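Long-range contacts in endo-b-1,4-glucanase (Nasutitermes takasagoensis, PDB 1KS8), which probably hydrolyses internal beta-1,4-glucosidic linkages in cellulose, lichenin and cereal beta-D-glucans as a family 9 glycosyl hydrolase: residues V30-K34 and H360-S364; Q46-G51 and Y102-T108; H107-F113 and Q183-F187; A139-D143 and S198-A202; Y239-Q245 and V260-L264. All blocks are in the same frame, centred on the assembly; numbering follows the deposited sequence.

All five contacts lie in one family 9 catalytic domain, an (alpha/alpha)6 fold. Contact 1 joins an early loop to the short helix 361-364 late in the chain, 326 residues apart, so the other four fall between its two segments along the chain. Contacts 2, 3 and 4 form a cluster with centres 12 to 15 Å apart. Contacts 2 and 3 share His107 and Thr108 just past the end of helix 89-106, and contacts 3 and 4 meet in the small antiparallel sheet, where strand 113-117 lies next to strand 139-142. Contact 5, between helices 229-241 and 257-268, lies about 40 Å from contact 1, centre to centre, across the domain. Loops, sheet and helices are thus tied together around the barrel.

Contact 1: residues V30-K34 and H360-S364; sequences VTWRK and HRSSS. With SO4 (sulfate ion), chain B.
Trp32 points the far rim of its indole at the short, weakly bonded helix 361-364, with Ser362 CB in the ring plane at its edge. CZ3 of Trp32 comes 3.5 Å from Ser362 O, and CH2 lies 3.7 Å from Ser363 CB. With chi1 at 48°, CG sits between the backbone N and the carbonyl carbon, which turns the indole toward 361-364. Val30 CG1 and Arg33 CG cover one face of the ring, which also stacks on His385. Arg33, bent at chi2 and chi3, brings CD to 3.7 Å from Ser362 CB, while its NH1 is held by the carbonyls of Ala18 and Arg20. His360 is the N-cap: Ser363 N donates to His360 ND1 over 3.2 Å, with the donor 14° out of the ring plane. Gln19 OE1 takes NE2, so both ring nitrogens are held. Arg361 stretches away from Trp32 to a sulfate, probably from the crystallisation liquor, at the edge of its guanidinium, with NH1 to O4 and NH2 to O2 both 2.8 Å. This N-capped helical turn, packed against Trp32, lies near the predicted active site of the family 9 fold, the His360 side chain about 7 Å from that of Glu412.

Contact 2: residues Q46-G51 and Y102-T108; sequences QDLTGG and YFIKAHT
An Asx turn in the loop between helix 5-18 and strand 60-61 is locked onto helix 89-106 of the (alpha/alpha)6 fold, Asp47 and Thr49 meeting Lys105 across the contact. Inside the turn, Asp47 OD1 accepts from Thr49 N at 2.9 Å, and Thr49 OG1 donates to the syn lone pair of the same oxygen. The other carboxylate oxygen, Asp47 OD2, forms a salt bridge with Lys105 NZ at 2.9 Å; the ammonium sits above the carboxylate plane, 42° out of it. Lys105 gets there because its chain runs extended beyond CG, carrying CB, CG and CD past Asp47 O. NZ also donates to Thr49 O at 2.9 Å and weakly to Thr49 OG1, so one ammonium ties the turn together from the helix side. Deeper in, Leu48 CD2 packs on Ala106 CA at 3.7 Å. Further along, Thr108 CG2 lies against the side chain of Gln46, whose OE1 is bound by Gln44. The backbone of Gly51 lies tight on Tyr102, its CA 3.6 Å from Tyr102 CB, and a CB on this glycine would clash with the ring. Leu48 O, which also accepts from Lys60 NZ, lies in the plane of the Tyr102 ring at its edge, 3.2 Å from CE1.

Contact 3: residues H107-F113 and Q183-F187; sequences HTSQNEF and QLFDF
The type I turn from Ser109 to Glu112, just after helix 89-106, lies alongside helix 171-190 and brings Asn111 CA to 5.3 Å from Phe187 CA. His107 is met both over its face and at its edge. Its CG is anti to the backbone N (chi1 -169°), which lays the imidazole against the helix, where Leu184 CG sits over the ring centre, 3.9 Å from the centroid, in a CH-pi contact. At the ring edge, Gln183 OE1 comes 3.2 Å from His107 CE1, with the amide turned 74° from the ring. Two bonds fix the rotation of the imidazole: NE2 donates to Gln110 O at 2.9 Å, nearly straight at 171°, and ND1 pairs with His180 ND1. With an alanine here, Gln110 O and His180 would be without their ring partner, and a gap would probably open beside Leu184. Leu184 CD2 also reaches Phe113 CD1 at 4.0 Å. Over one face of Phe187 lies the carbonyl oxygen of Asn111, 3.4 Å above the plane and toward the rim. At the outer side, Gln183 NE2 donates to a water that bonds weakly to Gln110 OE1, and a second water lies between Asn111 OD1 and Gln183 O. No direct hydrogen bond crosses between the segments: buried apolar and ring contacts join turn to helix, and bridging waters serve the polar groups at the more exposed side.

Contact 4: residues A139-D143 and S198-A202; sequences AYKID and SITDA
The Tyr140 ring, on an outer strand of the three-stranded antiparallel sheet, is met obliquely by Ile199 CG2 and by Asp201 CB, the latter 3.8 Å from Tyr140 CE2. The ring and the Asp201 carboxylate planes stand 47° apart, and Asp201 OD1 turns to Gln116 NE2 and Gly120 N. The partner segment runs on from the end of helix 195-198, with Ile199 at the centre of an inverse gamma turn, its side chain pointing toward the strand. There its branches divide the work: CG2, anti to the backbone N, touches Tyr140 CB at 3.6 Å, CG1 lies 3.8 Å from Lys141 O, and CD1 approaches Tyr140 O. Cutting this residue back to an alanine would probably leave a gap beside Tyr140 and Ile142, with the ring of Tyr140 freer to shift. No hydrogen bond crosses between the segments, although Ser198 OG is held by Pro147 O. At the far end, Ile142 CG2 packs 4.0 Å from Ser198 CB and 4.1 Å from Ile199 CD1.

Contact 5: residues Y239-Q245 and V260-L264; sequences YDEFGLQ and VQVLL
Tyr239 OH and Gln261 OE1 meet across the contact at 3.2 Å. The two side chains cross at about a right angle, the ring and amide planes 54° apart. Gln261 CG lies at the ring edge, in its plane, 3.8 Å from Tyr239 CE2, and Val260 CG1 meets the same edge 4.0 Å from Tyr239 CD2. Leu264 CD1 comes in obliquely at 3.8 Å from Tyr239 CD2. Tyr239, its chi1 near -178°, swings its ring across to helix 257-268, while Leu244 CB covers one face and Tyr273 meets the ring edge-to-face. Leu244 CD2 touches Val260 CG1 as well. Leu244 is positioned by a Schellman motif, Leu244 N to Tyr239 O and Gly243 N to Asp240 O, that ends helix 229-241. This helix terminus, packed on the next helix, borders a calcium site that holds no metal in this model: Leu244 lies about 4 Å, side chain to side chain, from Asp213, a calcium ligand in another structure of the enzyme.

Contact 1: residues V30-K34 and H360-S364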
# COMPACT_ATOMS: atom_id res chain seq x y z
N VAL A 30 -16.30 -7.98 -6.76
CA VAL A 30 -15.48 -9.11 -7.19
C VAL A 30 -16.12 -10.30 -6.48
O VAL A 30 -15.69 -10.73 -5.41
CB VAL A 30 -14.01 -8.93 -6.76
CG1 VAL A 30 -13.20 -10.15 -7.15
CG2 VAL A 30 -13.44 -7.68 -7.42
N THR A 31 -17.17 -10.82 -7.12
CA THR A 31 -17.95 -11.92 -6.57
C THR A 31 -17.38 -13.32 -6.60
O THR A 31 -17.96 -14.23 -6.01
CB THR A 31 -19.35 -11.94 -7.20
OG1 THR A 31 -19.23 -12.06 -8.62
CG2 THR A 31 -20.10 -10.66 -6.87
N TRP A 32 -16.26 -13.54 -7.30
CA TRP A 32 -15.68 -14.87 -7.29
C TRP A 32 -14.94 -15.09 -5.97
O TRP A 32 -14.59 -16.21 -5.62
CB TRP A 32 -14.74 -15.10 -8.49
CG TRP A 32 -13.74 -14.03 -8.77
CD1 TRP A 32 -13.86 -13.00 -9.65
CD2 TRP A 32 -12.43 -13.92 -8.20
NE1 TRP A 32 -12.71 -12.25 -9.68
CE2 TRP A 32 -11.81 -12.79 -8.80
CE3 TRP A 32 -11.71 -14.66 -7.25
CZ2 TRP A 32 -10.52 -12.38 -8.47
CZ3 TRP A 32 -10.42 -14.25 -6.93
CH2 TRP A 32 -9.84 -13.13 -7.54
N ARG A 33 -14.71 -14.00 -5.24
CA ARG A 33 -14.07 -14.08 -3.93
C ARG A 33 -15.18 -14.39 -2.91
O ARG A 33 -16.29 -13.87 -3.02
CB ARG A 33 -13.39 -12.76 -3.56
CG ARG A 33 -11.99 -12.56 -4.13
CD ARG A 33 -11.02 -13.64 -3.66
NE ARG A 33 -11.30 -14.04 -2.28
CZ ARG A 33 -11.09 -13.28 -1.21
NH1 ARG A 33 -10.57 -12.07 -1.34
NH2 ARG A 33 -11.44 -13.73 -0.01
N LYS A 34 -14.87 -15.24 -1.94
CA LYS A 34 -15.84 -15.64 -0.92
C LYS A 34 -15.36 -15.37 0.50
O LYS A 34 -14.18 -15.10 0.72
CB LYS A 34 -16.14 -17.13 -1.06
CG LYS A 34 -16.52 -17.58 -2.46
CD LYS A 34 -17.80 -16.91 -2.94
CE LYS A 34 -18.10 -17.29 -4.38
NZ LYS A 34 -19.33 -16.62 -4.90
N HIS A 360 -0.77 -15.49 -7.84
CA HIS A 360 -1.87 -15.17 -6.95
C HIS A 360 -2.81 -16.36 -6.82
O HIS A 360 -3.40 -16.82 -7.80
CB HIS A 360 -2.56 -13.96 -7.57
CG HIS A 360 -3.61 -13.33 -6.72
ND1 HIS A 360 -4.94 -13.67 -6.80
CD2 HIS A 360 -3.54 -12.32 -5.82
CE1 HIS A 360 -5.65 -12.90 -5.99
NE2 HIS A 360 -4.82 -12.07 -5.38
N ARG A 361 -2.96 -16.85 -5.59
CA ARG A 361 -3.79 -18.01 -5.32
C ARG A 361 -5.28 -17.92 -5.62
O ARG A 361 -5.80 -18.70 -6.42
CB ARG A 361 -3.60 -18.45 -3.87
CG ARG A 361 -2.21 -18.98 -3.59
CD ARG A 361 -1.97 -19.14 -2.10
NE ARG A 361 -0.65 -19.72 -1.80
CZ ARG A 361 0.50 -19.07 -1.92
NH1 ARG A 361 0.53 -17.81 -2.34
NH2 ARG A 361 1.64 -19.69 -1.61
N SER A 362 -5.98 -16.98 -4.99
CA SER A 362 -7.42 -16.91 -5.20
C SER A 362 -7.86 -16.74 -6.64
O SER A 362 -8.84 -17.37 -7.05
CB SER A 362 -8.05 -15.82 -4.31
OG SER A 362 -7.66 -14.52 -4.70
N SER A 363 -7.16 -15.93 -7.42
CA SER A 363 -7.56 -15.75 -8.81
C SER A 363 -7.23 -16.96 -9.69
O SER A 363 -7.83 -17.15 -10.74
CB SER A 363 -6.91 -14.49 -9.41
OG SER A 363 -5.50 -14.59 -9.45
N SER A 364 -6.28 -17.79 -9.26
CA SER A 364 -5.90 -18.96 -10.05
C SER A 364 -6.92 -20.09 -9.93
O SER A 364 -7.00 -20.96 -10.79
CB SER A 364 -4.55 -19.49 -9.58
OG SER A 364 -4.67 -20.22 -8.36
S SO4 B . 4.08 -16.63 -1.91
O1 SO4 B . 5.09 -16.77 -3.17
O2 SO4 B . 3.91 -17.99 -1.43
O3 SO4 B . 4.60 -15.83 -1.02
O4 SO4 B . 2.86 -16.18 -2.51

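Contact 2: residues Q46-G51 and Y102-T108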
# COMPACT_ATOMS: atom_id res chain seq x y z
N GLN A 46 -9.68 -12.41 20.71
CA GLN A 46 -10.23 -11.17 20.16
C GLN A 46 -10.44 -11.33 18.66
O GLN A 46 -9.64 -11.94 17.97
CB GLN A 46 -9.27 -10.00 20.38
CG GLN A 46 -8.90 -9.71 21.83
CD GLN A 46 -7.57 -10.32 22.23
OE1 GLN A 46 -6.84 -9.75 23.04
NE2 GLN A 46 -7.26 -11.49 21.68
N ASP A 47 -11.54 -10.76 18.17
CA ASP A 47 -11.85 -10.83 16.75
C ASP A 47 -10.81 -10.06 15.94
O ASP A 47 -10.57 -8.89 16.19
CB ASP A 47 -13.25 -10.24 16.52
CG ASP A 47 -13.61 -10.14 15.06
OD1 ASP A 47 -13.08 -10.93 14.25
OD2 ASP A 47 -14.45 -9.28 14.72
N LEU A 48 -10.19 -10.74 14.97
CA LEU A 48 -9.21 -10.09 14.10
C LEU A 48 -9.58 -10.35 12.64
O LEU A 48 -8.72 -10.31 11.76
CB LEU A 48 -7.79 -10.60 14.38
CG LEU A 48 -7.14 -10.25 15.72
CD1 LEU A 48 -5.74 -10.84 15.76
CD2 LEU A 48 -7.08 -8.73 15.90
N THR A 49 -10.86 -10.62 12.39
CA THR A 49 -11.31 -10.87 11.03
C THR A 49 -11.35 -9.58 10.23
O THR A 49 -11.54 -8.49 10.77
CB THR A 49 -12.72 -11.50 11.00
OG1 THR A 49 -13.66 -10.63 11.64
CG2 THR A 49 -12.71 -12.86 11.70
N GLY A 50 -11.16 -9.72 8.92
CA GLY A 50 -11.16 -8.55 8.05
C GLY A 50 -9.77 -8.20 7.58
O GLY A 50 -8.86 -9.03 7.62
N GLY A 51 -9.60 -6.96 7.13
CA GLY A 51 -8.30 -6.54 6.64
C GLY A 51 -8.01 -7.10 5.26
O GLY A 51 -8.87 -7.74 4.64
N TYR A 102 -9.92 -2.99 10.44
CA TYR A 102 -9.07 -4.07 10.92
C TYR A 102 -8.03 -3.55 11.91
O TYR A 102 -7.79 -4.16 12.95
CB TYR A 102 -8.38 -4.76 9.74
CG TYR A 102 -7.33 -5.77 10.16
CD1 TYR A 102 -7.69 -6.98 10.75
CD2 TYR A 102 -5.98 -5.50 9.98
CE1 TYR A 102 -6.72 -7.90 11.15
CE2 TYR A 102 -5.01 -6.41 10.38
CZ TYR A 102 -5.38 -7.60 10.96
OH TYR A 102 -4.42 -8.50 11.35
N PHE A 103 -7.41 -2.41 11.61
CA PHE A 103 -6.41 -1.86 12.52
C PHE A 103 -7.02 -1.60 13.89
O PHE A 103 -6.36 -1.76 14.92
CB PHE A 103 -5.80 -0.57 11.98
CG PHE A 103 -5.15 -0.72 10.63
CD1 PHE A 103 -4.55 -1.91 10.26
CD2 PHE A 103 -5.13 0.35 9.74
CE1 PHE A 103 -3.92 -2.04 9.02
CE2 PHE A 103 -4.51 0.24 8.50
CZ PHE A 103 -3.91 -0.96 8.14
N ILE A 104 -8.28 -1.17 13.91
CA ILE A 104 -8.96 -0.90 15.17
C ILE A 104 -9.08 -2.19 15.98
O ILE A 104 -8.86 -2.20 17.19
CB ILE A 104 -10.35 -0.28 14.93
CG1 ILE A 104 -10.18 1.17 14.47
CG2 ILE A 104 -11.19 -0.34 16.19
CD1 ILE A 104 -11.47 1.83 14.00
N LYS A 105 -9.41 -3.29 15.31
CA LYS A 105 -9.52 -4.58 15.99
C LYS A 105 -8.15 -5.04 16.49
O LYS A 105 -8.03 -5.55 17.60
CB LYS A 105 -10.07 -5.66 15.05
CG LYS A 105 -11.51 -5.46 14.60
CD LYS A 105 -11.96 -6.65 13.78
CE LYS A 105 -13.38 -6.47 13.27
NZ LYS A 105 -13.81 -7.62 12.43
N ALA A 106 -7.13 -4.85 15.65
CA ALA A 106 -5.78 -5.26 16.00
C ALA A 106 -5.21 -4.47 17.18
O ALA A 106 -4.28 -4.92 17.84
CB ALA A 106 -4.87 -5.12 14.78
N HIS A 107 -5.76 -3.29 17.42
CA HIS A 107 -5.33 -2.45 18.53
C HIS A 107 -6.12 -2.92 19.75
O HIS A 107 -7.06 -2.25 20.19
CB HIS A 107 -5.65 -0.98 18.24
CG HIS A 107 -5.02 -0.03 19.20
ND1 HIS A 107 -5.53 1.23 19.44
CD2 HIS A 107 -3.91 -0.13 19.97
CE1 HIS A 107 -4.77 1.86 20.31
NE2 HIS A 107 -3.78 1.05 20.65
N THR A 108 -5.72 -4.06 20.28
CA THR A 108 -6.41 -4.69 21.41
C THR A 108 -6.29 -3.98 22.76
O THR A 108 -7.15 -4.15 23.62
CB THR A 108 -5.96 -6.15 21.53
OG1 THR A 108 -4.53 -6.22 21.43
CG2 THR A 108 -6.57 -6.99 20.41

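Contact 3: residues H107-F113 and Q183-F187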
# COMPACT_ATOMS: atom_id res chain seq x y z
N HIS A 107 -5.76 -3.29 17.42
CA HIS A 107 -5.33 -2.45 18.53
C HIS A 107 -6.12 -2.92 19.75
O HIS A 107 -7.06 -2.25 20.19
CB HIS A 107 -5.65 -0.98 18.24
CG HIS A 107 -5.02 -0.03 19.20
ND1 HIS A 107 -5.53 1.23 19.44
CD2 HIS A 107 -3.91 -0.13 19.97
CE1 HIS A 107 -4.77 1.86 20.31
NE2 HIS A 107 -3.78 1.05 20.65
N THR A 108 -5.72 -4.06 20.28
CA THR A 108 -6.41 -4.69 21.41
C THR A 108 -6.29 -3.98 22.76
O THR A 108 -7.15 -4.15 23.62
CB THR A 108 -5.96 -6.15 21.53
OG1 THR A 108 -4.53 -6.22 21.43
CG2 THR A 108 -6.57 -6.99 20.41
N SER A 109 -5.22 -3.21 22.94
CA SER A 109 -5.02 -2.46 24.17
C SER A 109 -4.27 -1.21 23.75
O SER A 109 -3.67 -1.19 22.68
CB SER A 109 -4.20 -3.26 25.19
OG SER A 109 -4.28 -2.65 26.47
N GLN A 110 -4.29 -0.16 24.57
CA GLN A 110 -3.61 1.07 24.20
C GLN A 110 -2.17 0.87 23.71
O GLN A 110 -1.76 1.47 22.72
CB GLN A 110 -3.66 2.07 25.35
CG GLN A 110 -5.04 2.69 25.56
CD GLN A 110 -6.05 1.73 26.17
OE1 GLN A 110 -7.26 1.92 26.05
NE2 GLN A 110 -5.55 0.70 26.86
N ASN A 111 -1.42 0.02 24.40
CA ASN A 111 -0.04 -0.25 24.02
C ASN A 111 0.18 -1.68 23.54
O ASN A 111 1.21 -2.29 23.81
CB ASN A 111 0.90 0.05 25.19
CG ASN A 111 0.92 1.52 25.56
OD1 ASN A 111 1.17 2.38 24.72
ND2 ASN A 111 0.64 1.82 26.82
N GLU A 112 -0.81 -2.22 22.84
CA GLU A 112 -0.73 -3.57 22.30
C GLU A 112 -1.32 -3.53 20.90
O GLU A 112 -2.38 -2.94 20.68
CB GLU A 112 -1.52 -4.56 23.16
CG GLU A 112 -1.32 -6.02 22.74
CD GLU A 112 -1.99 -7.00 23.68
OE1 GLU A 112 -3.21 -7.23 23.52
OE2 GLU A 112 -1.30 -7.52 24.58
N PHE A 113 -0.63 -4.15 19.95
CA PHE A 113 -1.11 -4.14 18.58
C PHE A 113 -0.74 -5.42 17.83
O PHE A 113 0.42 -5.81 17.79
CB PHE A 113 -0.52 -2.94 17.84
CG PHE A 113 -1.06 -2.75 16.46
CD1 PHE A 113 -2.36 -2.30 16.27
CD2 PHE A 113 -0.28 -3.06 15.35
CE1 PHE A 113 -2.88 -2.16 14.99
CE2 PHE A 113 -0.80 -2.93 14.06
CZ PHE A 113 -2.10 -2.47 13.88
N GLN A 183 -3.06 7.09 20.31
CA GLN A 183 -2.56 6.07 21.22
C GLN A 183 -1.45 5.24 20.59
O GLN A 183 -0.45 4.94 21.24
CB GLN A 183 -3.71 5.16 21.67
CG GLN A 183 -4.85 5.93 22.31
CD GLN A 183 -6.02 5.04 22.68
OE1 GLN A 183 -6.33 4.08 21.97
NE2 GLN A 183 -6.69 5.36 23.78
N LEU A 184 -1.61 4.88 19.32
CA LEU A 184 -0.58 4.09 18.65
C LEU A 184 0.70 4.89 18.46
O LEU A 184 1.79 4.33 18.51
CB LEU A 184 -1.10 3.56 17.31
CG LEU A 184 -1.99 2.32 17.48
CD1 LEU A 184 -2.72 2.02 16.18
CD2 LEU A 184 -1.13 1.13 17.92
N PHE A 185 0.58 6.20 18.23
CA PHE A 185 1.78 7.01 18.08
C PHE A 185 2.53 7.06 19.41
O PHE A 185 3.75 6.94 19.44
CB PHE A 185 1.45 8.44 17.66
CG PHE A 185 2.66 9.33 17.60
CD1 PHE A 185 3.62 9.15 16.60
CD2 PHE A 185 2.89 10.29 18.58
CE1 PHE A 185 4.79 9.91 16.59
CE2 PHE A 185 4.05 11.05 18.57
CZ PHE A 185 5.00 10.86 17.58
N ASP A 186 1.79 7.24 20.50
CA ASP A 186 2.41 7.29 21.82
C ASP A 186 3.13 5.97 22.09
O ASP A 186 4.24 5.96 22.60
CB ASP A 186 1.35 7.55 22.89
CG ASP A 186 0.97 9.02 22.98
OD1 ASP A 186 -0.07 9.32 23.60
OD2 ASP A 186 1.71 9.87 22.44
N PHE A 187 2.48 4.87 21.73
CA PHE A 187 3.07 3.55 21.92
C PHE A 187 4.36 3.46 21.11
O PHE A 187 5.41 3.06 21.62
CB PHE A 187 2.05 2.48 21.47
CG PHE A 187 2.61 1.08 21.42
CD1 PHE A 187 3.49 0.61 22.39
CD2 PHE A 187 2.22 0.21 20.40
CE1 PHE A 187 3.97 -0.70 22.35
CE2 PHE A 187 2.70 -1.10 20.35
CZ PHE A 187 3.57 -1.55 21.33
O HOH W 1 -9.27 4.05 24.47
O HOH W 2 -0.64 4.49 23.95

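Contact 4: residues A139-D143 and S198-A202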
# COMPACT_ATOMS: atom_id res chain seq x y z
N ALA A 139 -1.59 -15.45 15.49
CA ALA A 139 -1.64 -14.00 15.46
C ALA A 139 -0.46 -13.53 16.30
O ALA A 139 -0.22 -14.03 17.40
CB ALA A 139 -2.95 -13.49 16.05
N TYR A 140 0.30 -12.57 15.77
CA TYR A 140 1.47 -12.05 16.45
C TYR A 140 1.28 -10.58 16.77
O TYR A 140 0.71 -9.83 15.97
CB TYR A 140 2.71 -12.23 15.57
CG TYR A 140 2.96 -13.65 15.11
CD1 TYR A 140 3.08 -14.69 16.02
CD2 TYR A 140 3.09 -13.94 13.75
CE1 TYR A 140 3.34 -16.00 15.60
CE2 TYR A 140 3.35 -15.24 13.32
CZ TYR A 140 3.47 -16.26 14.24
OH TYR A 140 3.73 -17.54 13.81
N LYS A 141 1.76 -10.15 17.93
CA LYS A 141 1.60 -8.77 18.35
C LYS A 141 2.87 -8.12 18.88
O LYS A 141 3.86 -8.78 19.17
CB LYS A 141 0.55 -8.71 19.47
CG LYS A 141 1.00 -9.39 20.76
CD LYS A 141 -0.06 -9.32 21.85
CE LYS A 141 0.48 -9.78 23.19
NZ LYS A 141 0.99 -11.18 23.13
N ILE A 142 2.81 -6.80 18.97
CA ILE A 142 3.89 -6.03 19.56
C ILE A 142 3.24 -5.45 20.82
O ILE A 142 2.02 -5.29 20.88
CB ILE A 142 4.39 -4.87 18.65
CG1 ILE A 142 3.23 -4.02 18.14
CG2 ILE A 142 5.21 -5.43 17.49
CD1 ILE A 142 3.67 -2.78 17.38
N ASP A 143 4.05 -5.19 21.84
CA ASP A 143 3.56 -4.63 23.09
C ASP A 143 4.71 -3.90 23.78
O ASP A 143 5.75 -3.69 23.17
CB ASP A 143 2.98 -5.73 24.00
CG ASP A 143 3.91 -6.92 24.16
OD1 ASP A 143 5.13 -6.72 24.29
OD2 ASP A 143 3.40 -8.06 24.18
N SER A 198 10.39 -8.19 17.12
CA SER A 198 9.36 -8.66 18.05
C SER A 198 8.53 -9.74 17.35
O SER A 198 8.41 -10.86 17.86
CB SER A 198 8.46 -7.49 18.47
OG SER A 198 9.21 -6.53 19.19
N ILE A 199 7.96 -9.41 16.20
CA ILE A 199 7.20 -10.38 15.42
C ILE A 199 8.27 -10.92 14.47
O ILE A 199 8.41 -10.49 13.33
CB ILE A 199 6.07 -9.69 14.62
CG1 ILE A 199 5.08 -9.04 15.61
CG2 ILE A 199 5.36 -10.70 13.74
CD1 ILE A 199 3.92 -8.32 14.95
N THR A 200 9.05 -11.88 14.98
CA THR A 200 10.15 -12.44 14.22
C THR A 200 9.79 -13.15 12.92
O THR A 200 10.62 -13.25 12.02
CB THR A 200 11.00 -13.39 15.08
OG1 THR A 200 10.19 -14.46 15.58
CG2 THR A 200 11.62 -12.63 16.25
N ASP A 201 8.56 -13.63 12.79
CA ASP A 201 8.19 -14.31 11.56
C ASP A 201 8.28 -13.33 10.39
O ASP A 201 8.62 -13.72 9.27
CB ASP A 201 6.76 -14.86 11.64
CG ASP A 201 6.44 -15.80 10.50
OD1 ASP A 201 5.51 -15.52 9.71
OD2 ASP A 201 7.14 -16.83 10.38
N ALA A 202 8.01 -12.06 10.66
CA ALA A 202 8.04 -11.03 9.63
C ALA A 202 9.42 -10.63 9.15
O ALA A 202 9.56 -10.01 8.10
CB ALA A 202 7.29 -9.79 10.13

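Contact 5: residues Y239-Q245 and V260-L264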
# COMPACT_ATOMS: atom_id res chain seq x y z
N TYR A 239 12.88 14.82 12.87
CA TYR A 239 13.40 14.89 11.51
C TYR A 239 14.85 15.37 11.56
O TYR A 239 15.72 14.83 10.88
CB TYR A 239 12.55 15.84 10.66
CG TYR A 239 12.99 15.96 9.21
CD1 TYR A 239 14.10 16.73 8.85
CD2 TYR A 239 12.31 15.28 8.20
CE1 TYR A 239 14.51 16.83 7.52
CE2 TYR A 239 12.72 15.37 6.87
CZ TYR A 239 13.82 16.14 6.54
OH TYR A 239 14.22 16.23 5.22
N ASP A 240 15.10 16.40 12.37
CA ASP A 240 16.44 16.95 12.51
C ASP A 240 17.34 16.01 13.31
O ASP A 240 18.49 15.78 12.94
CB ASP A 240 16.40 18.32 13.20
CG ASP A 240 15.67 19.36 12.38
OD1 ASP A 240 15.67 19.26 11.14
OD2 ASP A 240 15.11 20.30 12.99
N GLU A 241 16.82 15.48 14.41
CA GLU A 241 17.58 14.57 15.27
C GLU A 241 18.09 13.37 14.48
O GLU A 241 19.26 13.00 14.57
CB GLU A 241 16.71 14.08 16.42
CG GLU A 241 17.47 13.27 17.47
CD GLU A 241 16.55 12.53 18.44
OE1 GLU A 241 15.55 13.13 18.87
OE2 GLU A 241 16.85 11.37 18.77
N PHE A 242 17.19 12.77 13.70
CA PHE A 242 17.51 11.60 12.90
C PHE A 242 18.23 11.95 11.59
O PHE A 242 18.72 11.07 10.89
CB PHE A 242 16.23 10.82 12.60
CG PHE A 242 15.49 10.35 13.83
CD1 PHE A 242 14.13 10.08 13.78
CD2 PHE A 242 16.17 10.16 15.04
CE1 PHE A 242 13.45 9.62 14.90
CE2 PHE A 242 15.49 9.70 16.17
CZ PHE A 242 14.13 9.43 16.10
N GLY A 243 18.27 13.24 11.26
CA GLY A 243 18.92 13.68 10.04
C GLY A 243 18.32 13.10 8.77
O GLY A 243 19.05 12.69 7.86
N LEU A 244 16.99 13.08 8.69
CA LEU A 244 16.31 12.54 7.53
C LEU A 244 16.67 13.21 6.21
O LEU A 244 16.53 12.61 5.14
CB LEU A 244 14.79 12.61 7.72
CG LEU A 244 14.11 11.39 8.35
CD1 LEU A 244 14.71 11.09 9.70
CD2 LEU A 244 12.62 11.64 8.46
N GLN A 245 17.14 14.45 6.26
CA GLN A 245 17.51 15.15 5.04
C GLN A 245 18.63 14.42 4.30
O GLN A 245 18.80 14.60 3.09
CB GLN A 245 17.96 16.58 5.35
CG GLN A 245 19.17 16.67 6.26
CD GLN A 245 18.79 16.84 7.72
OE1 GLN A 245 17.96 16.11 8.25
NE2 GLN A 245 19.42 17.82 8.38
N VAL A 260 7.74 11.76 3.69
CA VAL A 260 7.83 12.62 4.86
C VAL A 260 8.17 14.05 4.44
O VAL A 260 7.56 15.01 4.90
CB VAL A 260 8.92 12.13 5.84
CG1 VAL A 260 9.20 13.18 6.90
CG2 VAL A 260 8.47 10.83 6.50
N GLN A 261 9.15 14.16 3.55
CA GLN A 261 9.60 15.46 3.07
C GLN A 261 8.55 16.24 2.28
O GLN A 261 8.36 17.44 2.51
CB GLN A 261 10.87 15.28 2.25
CG GLN A 261 12.07 14.89 3.12
CD GLN A 261 13.21 14.28 2.34
OE1 GLN A 261 14.31 14.10 2.87
NE2 GLN A 261 12.96 13.94 1.08
N VAL A 262 7.86 15.59 1.35
CA VAL A 262 6.86 16.30 0.58
C VAL A 262 5.66 16.63 1.46
O VAL A 262 4.98 17.64 1.25
CB VAL A 262 6.44 15.49 -0.68
CG1 VAL A 262 5.51 14.36 -0.30
CG2 VAL A 262 5.79 16.42 -1.70
N LEU A 263 5.41 15.80 2.47
CA LEU A 263 4.29 16.02 3.39
C LEU A 263 4.62 17.23 4.27
O LEU A 263 3.81 18.15 4.40
CB LEU A 263 4.08 14.79 4.28
CG LEU A 263 2.66 14.44 4.75
CD1 LEU A 263 2.77 13.60 6.01
CD2 LEU A 263 1.83 15.68 5.01
N LEU A 264 5.80 17.23 4.88
CA LEU A 264 6.21 18.34 5.73
C LEU A 264 6.33 19.64 4.94
O LEU A 264 6.08 20.72 5.48
CB LEU A 264 7.53 18.03 6.45
CG LEU A 264 7.41 17.06 7.63
CD1 LEU A 264 8.78 16.74 8.18
CD2 LEU A 264 6.54 17.69 8.72